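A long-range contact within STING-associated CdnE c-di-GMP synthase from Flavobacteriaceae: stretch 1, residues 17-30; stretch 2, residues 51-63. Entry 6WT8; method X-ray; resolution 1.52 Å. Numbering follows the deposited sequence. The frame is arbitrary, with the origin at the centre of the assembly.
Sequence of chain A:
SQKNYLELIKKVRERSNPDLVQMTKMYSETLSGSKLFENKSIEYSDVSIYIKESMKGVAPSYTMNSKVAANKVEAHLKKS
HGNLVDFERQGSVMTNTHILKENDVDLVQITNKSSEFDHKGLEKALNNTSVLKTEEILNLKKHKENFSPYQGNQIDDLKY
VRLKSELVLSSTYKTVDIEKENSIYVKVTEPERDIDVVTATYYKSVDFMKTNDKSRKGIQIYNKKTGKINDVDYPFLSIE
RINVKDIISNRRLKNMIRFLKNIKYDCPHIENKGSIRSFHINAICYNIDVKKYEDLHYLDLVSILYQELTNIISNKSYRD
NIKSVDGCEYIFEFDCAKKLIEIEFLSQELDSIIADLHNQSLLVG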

# COMPACT_ATOMS: atom_id res chain seq x y z
N ASN A 17 9.88 -1.77 -16.68
CA ASN A 17 11.33 -1.85 -16.88
C ASN A 17 11.60 -1.69 -18.37
O ASN A 17 12.11 -2.64 -19.03
CB ASN A 17 11.84 -3.19 -16.34
CG ASN A 17 13.36 -3.33 -16.44
OD1 ASN A 17 14.08 -2.34 -16.58
ND2 ASN A 17 13.84 -4.56 -16.38
N PRO A 18 11.30 -0.53 -18.95
CA PRO A 18 11.41 -0.40 -20.41
C PRO A 18 12.82 -0.54 -20.93
O PRO A 18 12.98 -0.88 -22.11
CB PRO A 18 10.85 1.01 -20.69
CG PRO A 18 11.00 1.73 -19.39
CD PRO A 18 10.70 0.67 -18.35
N ASP A 19 13.83 -0.25 -20.12
CA ASP A 19 15.21 -0.36 -20.59
C ASP A 19 15.82 -1.70 -20.30
O ASP A 19 17.00 -1.92 -20.64
CB ASP A 19 16.05 0.72 -19.95
CG ASP A 19 15.67 2.10 -20.44
OD1 ASP A 19 15.33 2.22 -21.64
OD2 ASP A 19 15.69 3.03 -19.61
N LEU A 20 15.04 -2.62 -19.73
CA LEU A 20 15.48 -4.01 -19.53
C LEU A 20 16.75 -4.09 -18.68
O LEU A 20 17.70 -4.82 -18.99
CB LEU A 20 15.66 -4.75 -20.86
CG LEU A 20 14.42 -4.75 -21.77
CD1 LEU A 20 14.64 -5.62 -23.03
CD2 LEU A 20 13.21 -5.22 -20.99
N VAL A 21 16.74 -3.33 -17.58
CA VAL A 21 17.83 -3.43 -16.63
C VAL A 21 17.73 -4.77 -15.92
O VAL A 21 16.66 -5.39 -15.83
CB VAL A 21 17.83 -2.26 -15.62
CG1 VAL A 21 17.81 -0.91 -16.38
CG2 VAL A 21 16.74 -2.40 -14.64
N GLN A 22 18.88 -5.26 -15.44
CA GLN A 22 18.89 -6.51 -14.70
C GLN A 22 18.03 -6.39 -13.46
O GLN A 22 18.19 -5.45 -12.68
CB GLN A 22 20.33 -6.82 -14.31
CG GLN A 22 20.50 -8.12 -13.55
CD GLN A 22 20.18 -9.30 -14.39
OE1 GLN A 22 20.87 -9.59 -15.37
NE2 GLN A 22 19.13 -10.04 -14.00
N MSE A 23 17.11 -7.34 -13.30
CA MSE A 23 16.22 -7.40 -12.12
C MSE A 23 16.72 -8.56 -11.29
O MSE A 23 17.18 -9.54 -11.84
CB MSE A 23 14.77 -7.63 -12.50
CG MSE A 23 14.21 -6.58 -13.46
SE MSE A 23 13.93 -4.93 -12.48
CE MSE A 23 12.38 -5.36 -11.36
N THR A 24 16.61 -8.47 -9.96
CA THR A 24 16.99 -9.61 -9.13
C THR A 24 16.02 -10.76 -9.34
O THR A 24 14.80 -10.58 -9.26
CB THR A 24 16.98 -9.19 -7.66
OG1 THR A 24 17.84 -8.06 -7.51
CG2 THR A 24 17.43 -10.34 -6.76
N LYS A 25 16.56 -11.94 -9.62
CA LYS A 25 15.72 -13.11 -9.80
C LYS A 25 15.10 -13.50 -8.46
O LYS A 25 15.70 -13.35 -7.39
CB LYS A 25 16.53 -14.29 -10.32
CG LYS A 25 17.10 -14.12 -11.72
CD LYS A 25 17.88 -15.41 -12.04
CE LYS A 25 18.62 -15.39 -13.35
NZ LYS A 25 19.03 -16.83 -13.65
N MSE A 26 13.87 -13.99 -8.54
CA MSE A 26 13.29 -14.59 -7.36
C MSE A 26 14.07 -15.84 -7.03
O MSE A 26 14.50 -16.60 -7.91
CB MSE A 26 11.84 -14.96 -7.58
CG MSE A 26 10.99 -13.73 -7.80
SE MSE A 26 9.10 -14.16 -8.35
CE MSE A 26 9.45 -14.71 -10.13
N TYR A 27 14.24 -16.10 -5.75
CA TYR A 27 15.12 -17.22 -5.38
C TYR A 27 14.56 -18.56 -5.85
O TYR A 27 15.33 -19.45 -6.20
CB TYR A 27 15.36 -17.26 -3.87
CG TYR A 27 16.54 -16.42 -3.42
CD1 TYR A 27 16.97 -15.33 -4.17
CD2 TYR A 27 17.22 -16.73 -2.24
CE1 TYR A 27 18.04 -14.57 -3.77
CE2 TYR A 27 18.29 -15.98 -1.82
CZ TYR A 27 18.70 -14.91 -2.59
OH TYR A 27 19.78 -14.16 -2.17
N SER A 28 13.23 -18.70 -5.90
CA SER A 28 12.72 -20.00 -6.31
C SER A 28 13.03 -20.26 -7.76
O SER A 28 13.01 -21.43 -8.17
CB SER A 28 11.21 -20.13 -6.06
OG SER A 28 10.41 -19.19 -6.85
N GLU A 29 13.34 -19.22 -8.54
CA GLU A 29 13.78 -19.46 -9.92
C GLU A 29 15.00 -20.36 -10.00
O GLU A 29 15.10 -21.22 -10.89
CB GLU A 29 14.12 -18.15 -10.64
CG GLU A 29 12.93 -17.31 -11.00
CD GLU A 29 13.37 -16.05 -11.70
OE1 GLU A 29 13.94 -16.21 -12.82
OE2 GLU A 29 13.17 -14.97 -11.12
N THR A 30 16.01 -20.10 -9.16
CA THR A 30 17.25 -20.86 -9.28
C THR A 30 17.36 -21.98 -8.28
O THR A 30 18.21 -22.86 -8.46
CB THR A 30 18.49 -19.99 -9.10
OG1 THR A 30 18.37 -19.19 -7.91
CG2 THR A 30 18.76 -19.12 -10.36
N ILE A 51 4.49 -14.09 -16.12
CA ILE A 51 4.29 -14.22 -14.67
C ILE A 51 5.47 -13.63 -13.90
O ILE A 51 5.29 -12.85 -12.93
CB ILE A 51 4.08 -15.70 -14.30
CG1 ILE A 51 2.78 -16.22 -14.92
CG2 ILE A 51 4.11 -15.89 -12.77
CD1 ILE A 51 2.70 -17.74 -14.92
N LYS A 52 6.69 -13.96 -14.33
CA LYS A 52 7.89 -13.47 -13.61
C LYS A 52 7.94 -11.96 -13.60
O LYS A 52 8.23 -11.34 -12.56
CB LYS A 52 9.17 -14.01 -14.27
CG LYS A 52 9.44 -15.41 -13.92
CD LYS A 52 10.85 -15.84 -14.42
CE LYS A 52 10.96 -15.78 -15.93
NZ LYS A 52 12.28 -16.44 -16.44
N GLU A 53 7.74 -11.34 -14.77
CA GLU A 53 7.91 -9.90 -14.85
C GLU A 53 6.75 -9.19 -14.17
O GLU A 53 6.95 -8.10 -13.61
CB GLU A 53 8.10 -9.52 -16.32
CG GLU A 53 9.44 -10.16 -16.77
CD GLU A 53 9.97 -9.69 -18.11
OE1 GLU A 53 9.30 -8.84 -18.74
OE2 GLU A 53 11.06 -10.21 -18.54
N SER A 54 5.58 -9.83 -14.15
CA SER A 54 4.45 -9.28 -13.41
C SER A 54 4.67 -9.36 -11.89
O SER A 54 4.20 -8.49 -11.15
CB SER A 54 3.17 -10.03 -13.75
OG SER A 54 2.74 -9.73 -15.06
N MSE A 55 5.36 -10.39 -11.42
CA MSE A 55 5.66 -10.56 -10.01
C MSE A 55 6.78 -9.63 -9.56
O MSE A 55 6.75 -9.16 -8.43
CB MSE A 55 6.06 -12.02 -9.70
CG MSE A 55 4.83 -12.89 -9.68
SE MSE A 55 5.40 -14.70 -9.15
CE MSE A 55 3.70 -15.37 -9.12
N LYS A 56 7.78 -9.37 -10.41
CA LYS A 56 8.96 -8.65 -9.92
C LYS A 56 8.76 -7.14 -9.79
O LYS A 56 9.49 -6.50 -9.02
CB LYS A 56 10.15 -8.93 -10.83
CG LYS A 56 10.64 -10.34 -10.65
CD LYS A 56 11.71 -10.66 -11.70
CE LYS A 56 12.06 -12.11 -11.57
NZ LYS A 56 12.98 -12.58 -12.66
N GLY A 57 7.80 -6.55 -10.51
CA GLY A 57 7.51 -5.13 -10.36
C GLY A 57 8.49 -4.19 -11.07
O GLY A 57 9.08 -4.50 -12.12
N VAL A 58 8.60 -2.98 -10.52
CA VAL A 58 9.23 -1.84 -11.17
C VAL A 58 10.74 -1.86 -10.94
O VAL A 58 11.23 -2.19 -9.84
CB VAL A 58 8.58 -0.55 -10.61
CG1 VAL A 58 9.29 0.71 -11.02
CG2 VAL A 58 7.07 -0.49 -11.06
N ALA A 59 11.48 -1.46 -11.98
CA ALA A 59 12.93 -1.34 -11.86
C ALA A 59 13.30 -0.39 -10.70
O ALA A 59 12.64 0.66 -10.48
CB ALA A 59 13.54 -0.85 -13.18
N PRO A 60 14.36 -0.73 -9.95
CA PRO A 60 14.67 -0.00 -8.71
C PRO A 60 15.02 1.45 -8.90
O PRO A 60 14.80 2.24 -7.95
CB PRO A 60 15.85 -0.78 -8.13
CG PRO A 60 16.34 -1.69 -9.23
CD PRO A 60 15.15 -1.96 -10.11
N SER A 61 15.53 1.87 -10.06
CA SER A 61 15.90 3.28 -10.18
C SER A 61 14.69 4.19 -10.04
O SER A 61 14.81 5.28 -9.50
CB SER A 61 16.62 3.52 -11.51
OG SER A 61 15.67 3.49 -12.59
N TYR A 62 13.50 3.75 -10.52
CA TYR A 62 12.33 4.62 -10.46
C TYR A 62 11.92 4.84 -9.02
O TYR A 62 11.63 5.97 -8.58
CB TYR A 62 11.18 3.97 -11.24
CG TYR A 62 11.47 3.83 -12.72
CD1 TYR A 62 11.49 4.93 -13.55
CD2 TYR A 62 11.73 2.59 -13.26
CE1 TYR A 62 11.80 4.79 -14.91
CE2 TYR A 62 11.99 2.44 -14.62
CZ TYR A 62 12.03 3.52 -15.44
OH TYR A 62 12.33 3.29 -16.79
N THR A 63 11.92 3.76 -8.26
CA THR A 63 11.55 3.79 -6.85
C THR A 63 12.54 4.63 -6.06
O THR A 63 12.15 5.44 -5.20
CB THR A 63 11.51 2.36 -6.37
OG1 THR A 63 10.53 1.68 -7.18
CG2 THR A 63 11.14 2.24 -4.90
O HOH W 1 15.42 2.38 -16.46
O HOH W 2 15.29 -11.23 -13.02
O HOH W 3 14.79 -14.83 -14.95
O HOH W 4 13.29 -18.13 -14.35

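Stretch 1 is a type I turn from Asn17 to Leu20, then an extended loop, then the start of a helix. It runs beside a helix, a short loop and the start of a second helix in stretch 2. The backbones come closest at Asn17 CA and Ala59 CA, 5.3 Å apart. No backbone hydrogen bond joins them; contacts run mainly through side chains and waters.

Lys52 lies on the first helix. Lys52 NZ forms a long salt bridge with Glu29 OE1 at 4.0 Å. Two waters bridge the same two atoms, one through a weak bond to Lys52 NZ. Met55 points toward stretch 1. Met55 SE meets Met26 SE at 3.8 Å, a contact between two selenomethionines.

Lys56 is the main polar anchor. Its extended side chain carries Lys56 NZ to Glu29 OE2, 2.8 Å away, in a hydrogen-bonded salt bridge. Glu29 OE2 also accepts from Met26 N, so one carboxylate oxygen ties the loop to the lysine. A water links Lys56 NZ to Met23 O.

Gly57 has positive phi as the helix ends. Gly57 O lies 3.5 Å from Met23 CE.

Ala59 is small and buried. Ala59 CB packs against Val21 CG2 at 3.8 Å, and Met23 SE sits 4.2 Å from Ala59 CB. Asn17 OD1 accepts a hydrogen bond from Val21 N, and Asn17 ND2 donates one to Val21 O. Pro60 CD extends the apolar patch, 4.0 Å from Met23 SE.

Tyr62 closes the contact. Pro18 CG lies 3.3 Å from Tyr62 OH, and a water connects that hydroxyl to Asp19 OD2.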